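Local coordinates for protein TSSL1 (Pseudomonas aeruginosa, PDB 4B62) that probably binds peptidoglycan through this C-terminal OmpA-like module, anchoring the type VI secretion system of the bacterium to the cell wall, at residues F48-A53 / R86-L91; Q105-L110 / R145-T150. All blocks are in the same frame, centred on the assembly; numbering follows the deposited sequence.

Contact 1 (F48-A53 / R86-L91). With PO4 (phosphate ion), chain C.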
# COMPACT_ATOMS: atom_id res chain seq x y z
N PHE A 48 -5.21 6.53 -4.85
CA PHE A 48 -6.59 6.30 -5.26
C PHE A 48 -7.42 7.56 -5.09
O PHE A 48 -7.23 8.31 -4.13
CB PHE A 48 -7.26 5.23 -4.37
CG PHE A 48 -6.46 3.97 -4.15
CD1 PHE A 48 -6.33 3.02 -5.14
CD2 PHE A 48 -5.84 3.75 -2.92
CE1 PHE A 48 -5.59 1.88 -4.92
CE2 PHE A 48 -5.10 2.60 -2.71
CZ PHE A 48 -4.98 1.68 -3.71
N ALA A 49 -8.39 7.77 -5.97
CA ALA A 49 -9.43 8.76 -5.71
C ALA A 49 -10.25 8.30 -4.50
O ALA A 49 -10.27 7.10 -4.15
CB ALA A 49 -10.32 8.97 -6.92
N SER A 50 -10.90 9.25 -3.86
CA SER A 50 -11.78 8.97 -2.75
C SER A 50 -12.75 7.84 -3.11
O SER A 50 -13.35 7.84 -4.19
CB SER A 50 -12.55 10.23 -2.35
OG SER A 50 -13.33 10.00 -1.20
N ALA A 51 -12.86 6.85 -2.22
CA ALA A 51 -13.84 5.77 -2.36
C ALA A 51 -13.62 4.85 -3.58
O ALA A 51 -14.50 4.09 -3.94
CB ALA A 51 -15.27 6.34 -2.36
N SER A 52 -12.42 4.90 -4.17
CA SER A 52 -12.07 4.10 -5.35
C SER A 52 -10.88 3.18 -5.03
O SER A 52 -10.09 3.49 -4.14
CB SER A 52 -11.72 5.04 -6.50
OG SER A 52 -11.13 4.40 -7.61
N ALA A 53 -10.75 2.09 -5.78
CA ALA A 53 -9.61 1.18 -5.68
C ALA A 53 -8.76 1.14 -6.95
O ALA A 53 -7.87 0.32 -7.07
CB ALA A 53 -10.06 -0.22 -5.28
N ARG A 86 -15.12 5.45 8.68
CA ARG A 86 -16.12 6.35 8.09
C ARG A 86 -16.33 5.97 6.64
O ARG A 86 -15.81 6.63 5.74
CB ARG A 86 -15.67 7.81 8.16
CG ARG A 86 -15.13 8.26 9.49
CD ARG A 86 -16.12 8.18 10.63
NE ARG A 86 -15.51 8.67 11.87
CZ ARG A 86 -15.60 9.92 12.34
NH1 ARG A 86 -16.28 10.86 11.69
NH2 ARG A 86 -14.99 10.23 13.48
N PRO A 87 -17.09 4.90 6.38
CA PRO A 87 -17.24 4.42 5.01
C PRO A 87 -17.94 5.41 4.07
O PRO A 87 -18.87 6.11 4.47
CB PRO A 87 -18.10 3.17 5.18
CG PRO A 87 -18.88 3.43 6.41
CD PRO A 87 -17.92 4.14 7.32
N ILE A 88 -17.46 5.44 2.83
CA ILE A 88 -18.11 6.14 1.73
C ILE A 88 -18.60 5.01 0.81
O ILE A 88 -17.93 4.67 -0.16
CB ILE A 88 -17.13 7.09 1.00
CG1 ILE A 88 -16.51 8.10 1.97
CG2 ILE A 88 -17.84 7.86 -0.12
CD1 ILE A 88 -15.35 8.88 1.38
N ALA A 89 -19.74 4.41 1.16
CA ALA A 89 -20.23 3.22 0.47
C ALA A 89 -20.68 3.55 -0.95
O ALA A 89 -21.28 4.60 -1.19
CB ALA A 89 -21.39 2.59 1.24
N THR A 90 -20.36 2.64 -1.88
CA THR A 90 -20.75 2.76 -3.29
C THR A 90 -21.18 1.40 -3.83
O THR A 90 -21.02 0.37 -3.17
CB THR A 90 -19.61 3.30 -4.17
OG1 THR A 90 -18.53 2.35 -4.20
CG2 THR A 90 -19.12 4.65 -3.68
N LEU A 91 -21.73 1.39 -5.04
CA LEU A 91 -22.13 0.15 -5.67
C LEU A 91 -20.99 -0.86 -5.78
O LEU A 91 -21.19 -2.06 -5.60
CB LEU A 91 -22.69 0.40 -7.07
CG LEU A 91 -23.96 1.24 -7.18
CD1 LEU A 91 -24.21 1.59 -8.65
CD2 LEU A 91 -25.16 0.52 -6.60
P PO4 C . -12.97 2.28 -9.22
O1 PO4 C . -12.22 3.53 -9.62
O2 PO4 C . -14.33 2.68 -8.75
O3 PO4 C . -13.12 1.36 -10.39
O4 PO4 C . -12.27 1.53 -8.11
O HOH W 1 -16.58 3.15 -2.19
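A small surface contact between two loops of the OmpA-like module brings Ser50 and Ala51 against Ile88 and Thr90, with no direct hydrogen bond between the segments. Residues 49-52 form a type II beta turn, closed by the backbone bond from Ser52 N to Ala49 O (3.1 Å), and Ala51 is the third residue of the turn, with its methyl directed at the other loop. There Ala51 CB meets Ile88 CG2 at 3.7 Å, the apolar centre of the contact. Ile88 sends its two branches to different residues: CG2, anti to the backbone N, rests on Ala51, while CG1 (chi1 -57°) carries CD1 to within 3.5 Å of Ser50 OG.

Thr90 approaches more loosely, its OG1 4.4 Å from Ala51 O, and a water joins the two backbones there. The water is hydrogen-bonded to Ala51 O and to Ile88 O, each at 2.9 Å, and also to Thr90 OG1. Thr90 OG1 is also hydrogen-bonded to Tyr93 N.

Just past the turn, a phosphate ion, probably carried over from the crystallisation medium, takes a bond from Ala53 N to its O4 (2.8 Å, 159°). The hydroxyl of Tyr93 bonds the ion too; Ser52 OG lies very near it, too near for that bond to be relied on. The 48-53 loop leads from strand 37-43 to helix 60-72 and is tied by Ser52 O to Arg103 of helix 96-115; the 86-91 loop runs from strand 77-82 into that same helix, with Pro87 touching Asn96.

Contact 2 (Q105-L110 / R145-T150). With EDO (1,2-ethanediol), chain B.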
# COMPACT_ATOMS: atom_id res chain seq x y z
N GLN A 105 -5.63 -5.50 -3.19
CA GLN A 105 -5.54 -6.41 -4.33
C GLN A 105 -5.09 -5.68 -5.61
O GLN A 105 -4.34 -6.23 -6.41
CB GLN A 105 -6.86 -7.11 -4.58
CG GLN A 105 -6.76 -8.29 -5.55
CD GLN A 105 -5.83 -9.40 -5.05
OE1 GLN A 105 -6.06 -10.00 -4.00
NE2 GLN A 105 -4.77 -9.66 -5.80
N GLU A 106 -5.58 -4.45 -5.81
CA GLU A 106 -5.17 -3.71 -7.00
C GLU A 106 -3.66 -3.42 -6.98
O GLU A 106 -2.96 -3.57 -7.99
CB GLU A 106 -5.99 -2.43 -7.15
CG GLU A 106 -5.70 -1.66 -8.44
CD GLU A 106 -6.21 -2.35 -9.70
OE1 GLU A 106 -6.98 -3.33 -9.63
OE2 GLU A 106 -5.83 -1.91 -10.81
N VAL A 107 -3.15 -3.05 -5.80
CA VAL A 107 -1.72 -2.81 -5.66
C VAL A 107 -0.94 -4.10 -5.95
O VAL A 107 0.03 -4.11 -6.71
CB VAL A 107 -1.40 -2.21 -4.28
CG1 VAL A 107 0.10 -2.16 -4.01
CG2 VAL A 107 -1.97 -0.81 -4.18
N ALA A 108 -1.37 -5.20 -5.35
CA ALA A 108 -0.71 -6.49 -5.60
C ALA A 108 -0.74 -6.86 -7.08
O ALA A 108 0.26 -7.32 -7.64
CB ALA A 108 -1.33 -7.59 -4.75
N ASP A 109 -1.90 -6.65 -7.71
CA ASP A 109 -2.07 -7.02 -9.12
C ASP A 109 -1.14 -6.19 -10.01
O ASP A 109 -0.48 -6.71 -10.91
CB ASP A 109 -3.52 -6.81 -9.57
CG ASP A 109 -4.48 -7.86 -9.03
OD1 ASP A 109 -4.05 -8.86 -8.42
OD2 ASP A 109 -5.70 -7.66 -9.22
N LEU A 110 -1.09 -4.89 -9.75
CA LEU A 110 -0.27 -3.99 -10.56
C LEU A 110 1.22 -4.31 -10.41
O LEU A 110 1.98 -4.34 -11.39
CB LEU A 110 -0.55 -2.53 -10.21
CG LEU A 110 -1.91 -2.00 -10.66
CD1 LEU A 110 -2.23 -0.69 -9.96
CD2 LEU A 110 -1.94 -1.84 -12.17
N ARG A 145 -6.43 5.18 6.26
CA ARG A 145 -6.69 4.71 4.90
C ARG A 145 -5.34 4.58 4.20
O ARG A 145 -4.70 5.57 3.88
CB ARG A 145 -7.58 5.68 4.11
CG ARG A 145 -8.94 5.97 4.71
CD ARG A 145 -9.85 6.72 3.77
NE ARG A 145 -9.29 7.98 3.30
CZ ARG A 145 -9.41 9.16 3.91
NH1 ARG A 145 -10.06 9.27 5.05
NH2 ARG A 145 -8.86 10.23 3.36
N ARG A 146 -4.90 3.34 3.97
CA ARG A 146 -3.53 3.12 3.54
C ARG A 146 -3.36 1.70 3.04
O ARG A 146 -4.19 0.82 3.32
CB ARG A 146 -2.56 3.35 4.71
CG ARG A 146 -2.56 2.22 5.73
CD ARG A 146 -1.95 2.64 7.04
NE ARG A 146 -1.76 1.51 7.95
CZ ARG A 146 -2.68 1.01 8.77
NH1 ARG A 146 -3.90 1.55 8.90
NH2 ARG A 146 -2.34 -0.04 9.52
N VAL A 147 -2.27 1.48 2.32
CA VAL A 147 -1.75 0.14 2.13
C VAL A 147 -0.38 0.04 2.81
O VAL A 147 0.36 1.03 2.90
CB VAL A 147 -1.63 -0.28 0.63
CG1 VAL A 147 -3.01 -0.32 0.00
CG2 VAL A 147 -0.72 0.64 -0.16
N GLU A 148 -0.08 -1.16 3.31
CA GLU A 148 1.24 -1.49 3.81
C GLU A 148 1.78 -2.59 2.92
O GLU A 148 1.18 -3.67 2.83
CB GLU A 148 1.19 -1.91 5.28
CG GLU A 148 0.79 -0.78 6.21
CD GLU A 148 0.89 -1.10 7.70
OE1 GLU A 148 1.44 -2.18 8.06
OE2 GLU A 148 0.42 -0.26 8.52
N ILE A 149 2.89 -2.31 2.27
CA ILE A 149 3.52 -3.24 1.34
C ILE A 149 4.76 -3.81 2.04
O ILE A 149 5.73 -3.10 2.29
CB ILE A 149 3.95 -2.53 0.04
CG1 ILE A 149 2.73 -1.89 -0.64
CG2 ILE A 149 4.62 -3.50 -0.92
CD1 ILE A 149 3.08 -0.92 -1.75
N THR A 150 4.71 -5.09 2.39
CA THR A 150 5.79 -5.74 3.11
C THR A 150 6.56 -6.61 2.15
O THR A 150 5.99 -7.50 1.52
CB THR A 150 5.23 -6.60 4.25
OG1 THR A 150 4.61 -5.76 5.23
CG2 THR A 150 6.33 -7.40 4.93
C1 EDO B . 3.46 -5.84 8.26
O1 EDO B . 4.72 -6.44 7.90
C2 EDO B . 3.34 -5.55 9.76
O2 EDO B . 4.37 -4.63 10.17
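Val107 on helix 96-115 points into the core and sets one methyl on each of two residues of strand 146-152, Val147 and Ile149. Its CG1, anti to the backbone N (chi1 171°), meets Ile149 CD1 at 3.9 Å, the closer of the two approaches. The other branch, CG2, lies 4.3 Å from Val147 CG1, a looser touch. Val107 and Ile149 meet at a slant, the isoleucine reaching out with the end of its longer branch: its CG1 stands anti to the carbonyl carbon and its chain continues nearly extended (chi2 167°), which puts CD1 at the helix. All three residues are buried and the contact is wholly apolar.

Val147 and Ile149, two apart on the strand, face the helix together, as expected where a helix packs on one face of the mixed sheet of this alpha/beta OmpA-like domain. The strand is central, bonded through its backbone to strand 37-43 on one side and 77-82 on the other. Val79 of the latter also touches Val107.

The intervening residues Arg146 and Glu148 turn to the opposite face of the sheet. In a salt bridge, Arg146 grips Glu148 side-on, NE and NH2 both bonding OE2 at 2.9 Å from the same face of the carboxylate, with OE2 in the guanidinium plane; Arg146 NH2 also reaches Glu130 O. Farther along, Thr150 OG1 hydrogen-bonds O1 of an ethanediol (2.8 Å). On the helix, Gln105 NE2 bonds Asp109 OD1 one turn on (2.8 Å), approaching from above the carboxylate plane.

Overall arrangement
Contact 1 lies at the surface and contact 2 in the core: the centre of contact 1 is about 16 Å, that of contact 2 about 4 Å, from the centre of the chain, and the two centres are about 15 Å apart. Both segments of contact 1 precede those of contact 2 in sequence. Helix 96-115 links them: the 86-91 loop leads into it, and segment 105-110 is part of it. They also touch directly, Phe48 CZ lying 3.9 Å from Val107 CG2, and Ala53 O packing against Glu106. The 48-53 loop thus reaches from the surface turn to the helix-sheet core of the putative peptidoglycan-binding domain.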